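Local coordinates for putative amidohydrolase/peptidase (Burkholderia cenocepacia, PDB 4WJB), which probably hydrolyses carbon-nitrogen bonds other than peptide bonds, as a zinc-dependent member of the peptidase M20 family, at residues 29-32 with 33-36; 262-265 with 266-270; 342-345 with 346-349. One frame throughout, in Å; residues are numbered along the deposited sequence.

The three contacts are local ones, each at or near a helix end, and they lie in series along the chain without touching one another. Interaction 1, where helix 21-31 runs out, and interaction 3, where helix 345-357 begins, belong to the part of the molecule that carries the zinc site: the side chain of Met31 is about 13 Å from the zinc ion and that of Phe343 about 12 Å. Interaction 2 closes helix 251-268 within the dimerisation region, away from the annotated sites. Its centre is 41 Å from that of interaction 1, on opposite sides of the chain's centre, and 27 Å from that of interaction 3.

Interaction 1 (29-32 with 33-36); sequences ERMA and QIGA
Gln33 turns back over the carbonyl of Arg30 where helix 21-31 gives way to two overlapping beta turns, type I from Met31 to Ile34 and type II from Gln33 to Ala36. Gln33 N donates to Arg30 O at 3.2 Å. The side chain then runs out over the last helical turn: Gln33 CG, anti to its own carbonyl carbon (chi1 -59°), lies over two carbonyl oxygens, 3.3 Å from Arg30 O and 3.4 Å from Glu29 O. The Gln33 and Arg30 side chains cross at about a right angle, with amide and guanidinium planes 15° apart and Gln33 OE1 3.5 Å from Arg30 NH1. Ile34 follows, with Ile34 N bonded to Met31 O at 3.0 Å. This residue is buried, and Ile34 CD1 meets Met31 SD at 3.9 Å, while CG1 comes up at the edge of the Arg30 guanidinium. Met31, whose flexible thioether suits a packed interior, also reaches Ile109 and Leu113 of helix 109-124. Gly35 adopts a positive phi of 90°, which glycine accepts easily and which the type II turn wants there. Ala36 closes that turn through its N to Gln33 O, and the small Ala36 CB rests 3.5 Å from Ala32 O.

Interaction 2 (262-265 with 266-270); sequences VEVL and GRRYA
Glu263 and Arg267 stack one turn apart near the C-terminal end of helix 251-268, an i to i+4 pair of opposite charges within the M20 dimerisation region. The tightly packed side of this last stretch belongs to Leu265 and Gly266, with Val262 behind them. Gly266 N bonds to Val262 O at 3.0 Å, and Arg267 N repeats the pattern with Glu263 O; both are regular alpha-helical bonds. The buried Leu265 side chain packs on Leu311, Ala314 and Phe300, while Val262 faces the strands 274-283 and 289-302; aliphatic residues suit the place where this helix meets helix 305-326 and the strands. The charged pair is a second close part. The Glu263 carboxylate lies flat over one face of the Arg267 guanidinium, the planes 14° apart and Glu263 CD 3.5 Å above the guanidinium's centre. Glu263 OE1 and Arg267 NH2, 3.3 Å apart, form a salt bridge by charge alone, since no N-H points at the oxygen. Both chains are stretched out, Glu263 with CG anti to the backbone N (chi1 -178°), which carries its carboxylate along the helix to the arginine. Glu263 packs on Val253 and Arg267 on Met245 of the second subunit. The loose side is that of exposed Val264 and Arg268, where Val264 CG1 is 4.1 Å from Arg268 NH2. Even here Leu265 CD2 lies over one face of the Arg268 guanidinium, 3.7 Å from Arg268 NH1. Arg268 N bonds to Val264 O at 2.8 Å, with a weak second bond to Leu265 O, which also takes the N-H of Tyr269. Tyr269, the first residue to leave helical geometry, sends its hydroxyl to Glu310 and brings ring atom Tyr269 CD1 edge-on to within 3.3 Å of Leu265 O.

Interaction 3 (342-345 with 346-349); sequences PFAP and RCID
Ile348 reaches back from the first turn of helix 345-357 to the residues that lead into it. Ile348 CB lies 3.6 Å from both Ala344 O and Pro345 O. Ile348 CG1, held anti to the carbonyl carbon (chi1 -66°), comes closer, 3.3 Å from Ala344 O. At the tip, Ile348 CD1 meets Phe343 O at 3.7 Å and Phe343 CB at 4.1 Å, so the branched aliphatic chain packs back on the residues before the helix, and it also touches Val219 of strand 217-234. Ile348 N donates to Ala344 O at 2.9 Å, the first i to i+4 bond of the helix. Beside it Ala344 CB touches Cys347 SG at 4.0 Å; both side chains are small, and both also touch Pro381. Phe343 sends its ring away from the helix, toward Met384 and Val220. Pro345 suits the first helical position, because its ring-restricted phi is helical and its N has no hydrogen to leave without a partner; Pro345 O accepts Asp349 N at 2.9 Å. Asp349 forms a salt bridge with Arg352. This is a strand-to-helix connection, with Ala344 at the N-cap and Pro345 at N1 as strand 329-342 passes into helix 345-357.

Interaction 1 (29-32 with 33-36)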
loop_
_atom_site.group_PDB
_atom_site.type_symbol
_atom_site.label_atom_id
_atom_site.label_comp_id
_atom_site.label_asym_id
_atom_site.label_seq_id
_atom_site.Cartn_x
_atom_site.Cartn_y
_atom_site.Cartn_z
ATOM N N GLU A 29 -12.926 -1.948 41.030
ATOM C CA GLU A 29 -13.041 -3.400 40.912
ATOM C C GLU A 29 -14.507 -3.825 40.788
ATOM O O GLU A 29 -14.849 -4.678 39.971
ATOM C CB GLU A 29 -12.389 -4.096 42.112
ATOM C CG GLU A 29 -10.876 -3.923 42.196
ATOM C CD GLU A 29 -10.131 -4.666 41.100
ATOM O OE1 GLU A 29 -10.058 -5.911 41.172
ATOM O OE2 GLU A 29 -9.620 -4.005 40.167
ATOM N N ARG A 30 -15.369 -3.213 41.596
ATOM C CA ARG A 30 -16.794 -3.541 41.600
ATOM C C ARG A 30 -17.472 -3.161 40.285
ATOM O O ARG A 30 -18.241 -3.939 39.715
ATOM C CB ARG A 30 -17.491 -2.848 42.775
ATOM C CG ARG A 30 -19.012 -2.920 42.742
ATOM C CD ARG A 30 -19.516 -4.350 42.886
ATOM N NE ARG A 30 -20.976 -4.392 42.946
ATOM C CZ ARG A 30 -21.767 -4.536 41.885
ATOM N NH1 ARG A 30 -21.242 -4.656 40.673
ATOM N NH2 ARG A 30 -23.085 -4.560 42.036
ATOM N N MET A 31 -17.182 -1.963 39.799
ATOM C CA MET A 31 -17.799 -1.500 38.565
ATOM C C MET A 31 -17.302 -2.329 37.379
ATOM O O MET A 31 -18.044 -2.570 36.431
ATOM C CB MET A 31 -17.511 -0.016 38.343
ATOM C CG MET A 31 -18.317 0.596 37.214
ATOM S SD MET A 31 -20.069 0.765 37.626
ATOM C CE MET A 31 -20.051 2.151 38.756
ATOM N N ALA A 32 -16.056 -2.791 37.457
ATOM C CA ALA A 32 -15.448 -3.559 36.369
ATOM C C ALA A 32 -16.096 -4.932 36.208
ATOM O O ALA A 32 -15.868 -5.623 35.221
ATOM C CB ALA A 32 -13.954 -3.709 36.597
ATOM N N GLN A 33 -16.905 -5.325 37.185
ATOM C CA GLN A 33 -17.655 -6.569 37.087
ATOM C C GLN A 33 -18.763 -6.448 36.043
ATOM O O GLN A 33 -19.134 -7.429 35.393
ATOM C CB GLN A 33 -18.254 -6.941 38.443
ATOM C CG GLN A 33 -17.230 -7.123 39.547
ATOM C CD GLN A 33 -17.882 -7.345 40.894
ATOM O OE1 GLN A 33 -19.105 -7.403 40.998
ATOM N NE2 GLN A 33 -17.068 -7.463 41.937
ATOM N N ILE A 34 -19.294 -5.242 35.892
ATOM C CA ILE A 34 -20.414 -5.015 34.990
ATOM C C ILE A 34 -19.926 -4.972 33.544
ATOM O O ILE A 34 -19.373 -3.970 33.084
ATOM C CB ILE A 34 -21.162 -3.720 35.345
ATOM C CG1 ILE A 34 -21.549 -3.730 36.830
ATOM C CG2 ILE A 34 -22.403 -3.558 34.481
ATOM C CD1 ILE A 34 -22.228 -2.454 37.288
ATOM N N GLY A 35 -20.127 -6.080 32.839
ATOM C CA GLY A 35 -19.644 -6.219 31.477
ATOM C C GLY A 35 -18.242 -6.801 31.416
ATOM O O GLY A 35 -17.534 -6.620 30.425
ATOM N N ALA A 36 -17.840 -7.494 32.479
ATOM C CA ALA A 36 -16.521 -8.122 32.535
ATOM C C ALA A 36 -16.323 -9.128 31.392
ATOM O O ALA A 36 -17.222 -9.908 31.079
ATOM C CB ALA A 36 -16.319 -8.808 33.883
#

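Interaction 2 (262-265 with 266-270)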
loop_
_atom_site.group_PDB
_atom_site.type_symbol
_atom_site.label_atom_id
_atom_site.label_comp_id
_atom_site.label_asym_id
_atom_site.label_seq_id
_atom_site.Cartn_x
_atom_site.Cartn_y
_atom_site.Cartn_z
ATOM N N VAL A 262 7.364 13.354 5.585
ATOM C CA VAL A 262 6.346 13.513 6.615
ATOM C C VAL A 262 6.955 13.200 7.977
ATOM O O VAL A 262 6.743 13.937 8.938
ATOM C CB VAL A 262 5.112 12.616 6.359
ATOM C CG1 VAL A 262 4.230 12.540 7.607
ATOM C CG2 VAL A 262 4.310 13.147 5.179
ATOM N N GLU A 263 7.743 12.129 8.049
ATOM C CA GLU A 263 8.446 11.806 9.285
ATOM C C GLU A 263 9.396 12.926 9.689
ATOM O O GLU A 263 9.488 13.279 10.864
ATOM C CB GLU A 263 9.231 10.503 9.157
ATOM C CG GLU A 263 9.925 10.125 10.462
ATOM C CD GLU A 263 10.792 8.896 10.338
ATOM O OE1 GLU A 263 10.413 7.844 10.902
ATOM O OE2 GLU A 263 11.855 8.984 9.684
ATOM N N VAL A 264 10.100 13.481 8.708
ATOM C CA VAL A 264 10.998 14.609 8.957
ATOM C C VAL A 264 10.242 15.787 9.568
ATOM O O VAL A 264 10.718 16.435 10.512
ATOM C CB VAL A 264 11.697 15.057 7.654
ATOM C CG1 VAL A 264 12.205 16.498 7.774
ATOM C CG2 VAL A 264 12.831 14.102 7.303
ATOM N N LEU A 265 9.052 16.057 9.042
ATOM C CA LEU A 265 8.238 17.155 9.554
ATOM C C LEU A 265 7.803 16.928 11.007
ATOM O O LEU A 265 7.868 17.844 11.821
ATOM C CB LEU A 265 7.013 17.372 8.663
ATOM C CG LEU A 265 7.315 17.987 7.292
ATOM C CD1 LEU A 265 6.026 18.216 6.521
ATOM C CD2 LEU A 265 8.095 19.292 7.439
ATOM N N GLY A 266 7.360 15.715 11.326
ATOM C CA GLY A 266 6.961 15.395 12.686
ATOM C C GLY A 266 8.110 15.580 13.658
ATOM O O GLY A 266 7.956 16.181 14.727
ATOM N N ARG A 267 9.280 15.085 13.272
ATOM C CA ARG A 267 10.458 15.167 14.128
ATOM C C ARG A 267 11.011 16.582 14.201
ATOM O O ARG A 267 11.675 16.947 15.173
ATOM C CB ARG A 267 11.537 14.201 13.631
ATOM C CG ARG A 267 11.106 12.746 13.704
ATOM C CD ARG A 267 12.221 11.800 13.278
ATOM N NE ARG A 267 11.855 10.410 13.541
ATOM C CZ ARG A 267 12.647 9.367 13.317
ATOM N NH1 ARG A 267 13.863 9.550 12.822
ATOM N NH2 ARG A 267 12.222 8.141 13.596
ATOM N N ARG A 268 10.726 17.385 13.182
ATOM C CA ARG A 268 11.198 18.765 13.149
ATOM C C ARG A 268 10.474 19.618 14.183
ATOM O O ARG A 268 11.062 20.525 14.773
ATOM C CB ARG A 268 11.012 19.371 11.756
ATOM C CG ARG A 268 11.593 20.778 11.621
ATOM C CD ARG A 268 11.180 21.426 10.311
ATOM N NE ARG A 268 11.818 20.805 9.152
ATOM C CZ ARG A 268 11.517 21.109 7.893
ATOM N NH1 ARG A 268 10.583 22.016 7.637
ATOM N NH2 ARG A 268 12.142 20.507 6.891
ATOM N N TYR A 269 9.196 19.324 14.403
ATOM C CA TYR A 269 8.397 20.079 15.363
ATOM C C TYR A 269 8.153 19.291 16.648
ATOM O O TYR A 269 7.067 19.347 17.227
ATOM C CB TYR A 269 7.064 20.490 14.737
ATOM C CG TYR A 269 7.199 21.506 13.628
ATOM C CD1 TYR A 269 7.413 21.110 12.313
ATOM C CD2 TYR A 269 7.115 22.864 13.896
ATOM C CE1 TYR A 269 7.538 22.042 11.298
ATOM C CE2 TYR A 269 7.237 23.800 12.890
ATOM C CZ TYR A 269 7.449 23.386 11.596
ATOM O OH TYR A 269 7.568 24.328 10.602
ATOM N N ALA A 270 9.171 18.556 17.083
ATOM C CA ALA A 270 9.131 17.832 18.348
ATOM C C ALA A 270 9.041 18.823 19.506
ATOM O O ALA A 270 9.494 19.961 19.381
ATOM C CB ALA A 270 10.364 16.944 18.488
#

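Interaction 3 (342-345 with 346-349)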
loop_
_atom_site.group_PDB
_atom_site.type_symbol
_atom_site.label_atom_id
_atom_site.label_comp_id
_atom_site.label_asym_id
_atom_site.label_seq_id
_atom_site.Cartn_x
_atom_site.Cartn_y
_atom_site.Cartn_z
ATOM N N PRO A 342 -7.186 24.411 23.408
ATOM C CA PRO A 342 -6.484 24.815 24.627
ATOM C C PRO A 342 -7.426 24.723 25.815
ATOM O O PRO A 342 -8.595 25.089 25.695
ATOM C CB PRO A 342 -6.087 26.266 24.344
ATOM C CG PRO A 342 -7.100 26.738 23.352
ATOM C CD PRO A 342 -7.385 25.541 22.485
ATOM N N PHE A 343 -6.937 24.220 26.939
ATOM C CA PHE A 343 -7.749 24.218 28.150
ATOM C C PHE A 343 -7.542 25.524 28.889
ATOM O O PHE A 343 -6.683 26.322 28.517
ATOM C CB PHE A 343 -7.418 23.005 29.020
ATOM C CG PHE A 343 -7.944 21.714 28.457
ATOM C CD1 PHE A 343 -9.311 21.484 28.396
ATOM C CD2 PHE A 343 -7.081 20.748 27.956
ATOM C CE1 PHE A 343 -9.811 20.305 27.861
ATOM C CE2 PHE A 343 -7.571 19.565 27.424
ATOM C CZ PHE A 343 -8.937 19.341 27.374
ATOM N N ALA A 344 -8.358 25.758 29.910
ATOM C CA ALA A 344 -8.329 27.019 30.631
ATOM C C ALA A 344 -7.066 27.145 31.478
ATOM O O ALA A 344 -6.752 26.254 32.268
ATOM C CB ALA A 344 -9.571 27.154 31.499
ATOM N N PRO A 345 -6.331 28.257 31.304
ATOM C CA PRO A 345 -5.114 28.535 32.075
ATOM C C PRO A 345 -5.305 28.369 33.582
ATOM O O PRO A 345 -4.454 27.764 34.236
ATOM C CB PRO A 345 -4.806 29.991 31.715
ATOM C CG PRO A 345 -5.333 30.133 30.324
ATOM C CD PRO A 345 -6.589 29.299 30.292
ATOM N N ARG A 346 -6.412 28.876 34.116
ATOM C CA ARG A 346 -6.686 28.764 35.544
ATOM C C ARG A 346 -6.895 27.311 35.972
ATOM O O ARG A 346 -6.485 26.914 37.062
ATOM C CB ARG A 346 -7.907 29.612 35.928
ATOM C CG ARG A 346 -7.655 31.117 35.871
ATOM C CD ARG A 346 -8.873 31.916 36.319
ATOM N NE ARG A 346 -9.283 31.582 37.681
ATOM C CZ ARG A 346 -8.769 32.135 38.776
ATOM N NH1 ARG A 346 -7.819 33.056 38.679
ATOM N NH2 ARG A 346 -9.206 31.767 39.973
ATOM N N CYS A 347 -7.530 26.519 35.113
ATOM C CA CYS A 347 -7.740 25.103 35.407
ATOM C C CYS A 347 -6.431 24.330 35.345
ATOM O O CYS A 347 -6.164 23.472 36.189
ATOM C CB CYS A 347 -8.754 24.490 34.442
ATOM S SG CYS A 347 -10.445 25.021 34.752
ATOM N N ILE A 348 -5.626 24.646 34.335
ATOM C CA ILE A 348 -4.318 24.037 34.156
ATOM C C ILE A 348 -3.419 24.308 35.351
ATOM O O ILE A 348 -2.837 23.384 35.920
ATOM C CB ILE A 348 -3.630 24.559 32.880
ATOM C CG1 ILE A 348 -4.394 24.099 31.636
ATOM C CG2 ILE A 348 -2.182 24.117 32.840
ATOM C CD1 ILE A 348 -3.932 24.776 30.354
ATOM N N ASP A 349 -3.315 25.580 35.730
ATOM C CA ASP A 349 -2.529 25.973 36.897
ATOM C C ASP A 349 -3.048 25.333 38.180
ATOM O O ASP A 349 -2.267 24.942 39.046
ATOM C CB ASP A 349 -2.511 27.498 37.048
ATOM C CG ASP A 349 -1.800 28.185 35.897
ATOM O OD1 ASP A 349 -1.235 27.475 35.038
ATOM O OD2 ASP A 349 -1.796 29.433 35.856
#